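Local coordinates for adenylate cyclase-like protein (Chlamydia trachomatis, PDB 4QO6) that serves as a structural protein of the type III secretion system's inner membrane ring, this piece being its periplasmic region of BON-clan domains, at residues Q76-L81 and L122-L127. Numbering follows the deposited sequence.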
loop_
_atom_site.group_PDB
_atom_site.type_symbol
_atom_site.label_atom_id
_atom_site.label_comp_id
_atom_site.label_asym_id
_atom_site.label_seq_id
_atom_site.Cartn_x
_atom_site.Cartn_y
_atom_site.Cartn_z
ATOM N N GLN A 76 13.164 -4.722 -4.484
ATOM C CA GLN A 76 13.035 -5.980 -5.219
ATOM C C GLN A 76 13.536 -7.191 -4.345
ATOM O O GLN A 76 12.944 -8.258 -4.366
ATOM C CB GLN A 76 13.820 -5.936 -6.519
ATOM C CG GLN A 76 13.083 -5.184 -7.625
ATOM C CD GLN A 76 13.924 -5.075 -8.889
ATOM O OE1 GLN A 76 15.166 -5.198 -8.840
ATOM N NE2 GLN A 76 13.261 -4.765 -10.030
ATOM N N GLU A 77 14.675 -6.999 -3.691
ATOM C CA GLU A 77 15.246 -7.967 -2.776
ATOM C C GLU A 77 14.196 -8.300 -1.707
ATOM O O GLU A 77 13.885 -9.428 -1.509
ATOM C CB GLU A 77 16.533 -7.414 -2.158
ATOM C CG GLU A 77 17.138 -8.274 -1.043
ATOM C CD GLU A 77 17.569 -7.498 0.220
ATOM O OE1 GLU A 77 18.270 -6.444 0.104
ATOM O OE2 GLU A 77 17.213 -7.954 1.355
ATOM N N MET A 78 13.604 -7.314 -1.074
ATOM C CA MET A 78 12.617 -7.557 -0.024
ATOM C C MET A 78 11.386 -8.328 -0.541
ATOM O O MET A 78 10.869 -9.203 0.144
ATOM C CB MET A 78 12.227 -6.201 0.650
ATOM C CG MET A 78 11.391 -6.255 1.961
ATOM S SD MET A 78 12.003 -7.169 3.483
ATOM C CE MET A 78 13.765 -7.046 3.280
ATOM N N ASN A 79 10.942 -8.018 -1.766
ATOM C CA ASN A 79 9.805 -8.687 -2.381
ATOM C C ASN A 79 10.115 -10.105 -2.641
ATOM O O ASN A 79 9.212 -10.931 -2.568
ATOM C CB ASN A 79 9.387 -8.032 -3.723
ATOM C CG ASN A 79 8.715 -6.704 -3.505
ATOM O OD1 ASN A 79 8.298 -6.426 -2.375
ATOM N ND2 ASN A 79 8.634 -5.835 -4.577
ATOM N N ILE A 80 11.377 -10.398 -2.984
ATOM C CA ILE A 80 11.786 -11.802 -3.147
ATOM C C ILE A 80 11.631 -12.516 -1.770
ATOM O O ILE A 80 11.103 -13.629 -1.720
ATOM C CB ILE A 80 13.205 -11.948 -3.737
ATOM C CG1 ILE A 80 13.237 -11.552 -5.208
ATOM C CG2 ILE A 80 13.727 -13.362 -3.586
ATOM C CD1 ILE A 80 14.655 -11.439 -5.782
ATOM N N LEU A 81 12.029 -11.884 -0.658
ATOM C CA LEU A 81 11.923 -12.572 0.657
ATOM C C LEU A 81 10.485 -12.786 1.048
ATOM O O LEU A 81 10.152 -13.807 1.627
ATOM C CB LEU A 81 12.578 -11.802 1.784
ATOM C CG LEU A 81 14.080 -11.599 1.644
ATOM C CD1 LEU A 81 14.627 -10.732 2.786
ATOM C CD2 LEU A 81 14.758 -12.969 1.575
ATOM N N LEU A 122 13.816 -7.864 11.522
ATOM C CA LEU A 122 14.945 -8.759 11.348
ATOM C C LEU A 122 15.597 -8.684 9.952
ATOM O O LEU A 122 16.742 -9.011 9.825
ATOM C CB LEU A 122 14.468 -10.173 11.645
ATOM C CG LEU A 122 14.237 -10.476 13.138
ATOM C CD1 LEU A 122 13.594 -11.836 13.286
ATOM C CD2 LEU A 122 15.541 -10.409 13.923
ATOM N N HIS A 123 14.865 -8.210 8.933
ATOM C CA HIS A 123 15.284 -8.309 7.519
ATOM C C HIS A 123 15.469 -6.998 6.772
ATOM O O HIS A 123 16.195 -6.982 5.816
ATOM C CB HIS A 123 14.296 -9.205 6.738
ATOM C CG HIS A 123 14.275 -10.621 7.229
ATOM N ND1 HIS A 123 15.232 -11.546 6.866
ATOM C CD2 HIS A 123 13.473 -11.242 8.130
ATOM C CE1 HIS A 123 14.994 -12.682 7.494
ATOM N NE2 HIS A 123 13.944 -12.523 8.277
ATOM N N PHE A 124 14.827 -5.908 7.189
ATOM C CA PHE A 124 14.833 -4.678 6.416
ATOM C C PHE A 124 15.782 -3.631 7.021
ATOM O O PHE A 124 15.655 -3.321 8.176
ATOM C CB PHE A 124 13.418 -4.100 6.324
ATOM C CG PHE A 124 13.275 -3.026 5.271
ATOM C CD1 PHE A 124 13.716 -3.232 4.005
ATOM C CD2 PHE A 124 12.750 -1.801 5.576
ATOM C CE1 PHE A 124 13.601 -2.249 3.014
ATOM C CE2 PHE A 124 12.633 -0.817 4.604
ATOM C CZ PHE A 124 13.036 -1.053 3.316
ATOM N N ASN A 125 16.669 -3.059 6.202
ATOM C CA ASN A 125 17.649 -2.058 6.648
ATOM C C ASN A 125 17.209 -0.613 6.669
ATOM O O ASN A 125 17.995 0.246 7.015
ATOM C CB ASN A 125 18.918 -2.108 5.795
ATOM C CG ASN A 125 19.783 -3.305 6.095
ATOM O OD1 ASN A 125 19.978 -3.680 7.258
ATOM N ND2 ASN A 125 20.318 -3.923 5.039
ATOM N N TYR A 126 15.977 -0.304 6.293
ATOM C CA TYR A 126 15.533 1.084 6.244
ATOM C C TYR A 126 14.182 1.358 6.854
ATOM O O TYR A 126 13.370 2.044 6.258
ATOM C CB TYR A 126 15.559 1.549 4.786
ATOM C CG TYR A 126 16.936 1.394 4.151
ATOM C CD1 TYR A 126 17.921 2.310 4.372
ATOM C CD2 TYR A 126 17.205 0.349 3.281
ATOM C CE1 TYR A 126 19.181 2.189 3.792
ATOM C CE2 TYR A 126 18.448 0.222 2.670
ATOM C CZ TYR A 126 19.427 1.147 2.945
ATOM O OH TYR A 126 20.646 0.946 2.389
ATOM N N LEU A 127 13.928 0.802 8.018
ATOM C CA LEU A 127 12.668 0.991 8.762
ATOM C C LEU A 127 12.298 2.406 9.030
ATOM O O LEU A 127 11.135 2.720 9.074
ATOM C CB LEU A 127 12.746 0.295 10.153
ATOM C CG LEU A 127 12.684 -1.254 10.073
ATOM C CD1 LEU A 127 13.142 -1.886 11.380
ATOM C CD2 LEU A 127 11.272 -1.717 9.754
#
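Met78 reaches from helix 71-83 to the point where helix 110-123 gives out, and its terminal methyl does most of the touching. CG stands anti to the backbone N (chi1 -169°), which sends the chain toward 122-127; bends at chi2 and chi3 then bring CE to 3.5 Å from the carbonyl O of His123 and 3.9 Å from CD1 of the Phe124 ring. The sulfur joins in as a Met-aromatic contact, SD lying 5.3 Å from the ring centroid of Phe124 and 55° off its normal, an oblique approach; the two side chains cross at about a right angle. Phe124, the first residue to leave helical geometry, turns its ring into the core, where Phe101 meets it edge-to-face and Met93 of strand 92-95 touches both it and Met78.

Nearer the surface, His123 adds a contact through its CB, 4.1 Å from Met78 CE, and Leu81 CD1 comes obliquely to its ring, 4.2 Å from ND1. Tyr119 stacks on that same imidazole. Within the periplasmic PD2 domain, then, helix 71-83 meets the end of helix 110-123 and the residue after it through van der Waals packing, a methyl set against a backbone carbonyl O and a sulfur-aromatic contact, without hydrogen bonds or salt bridges between the segments.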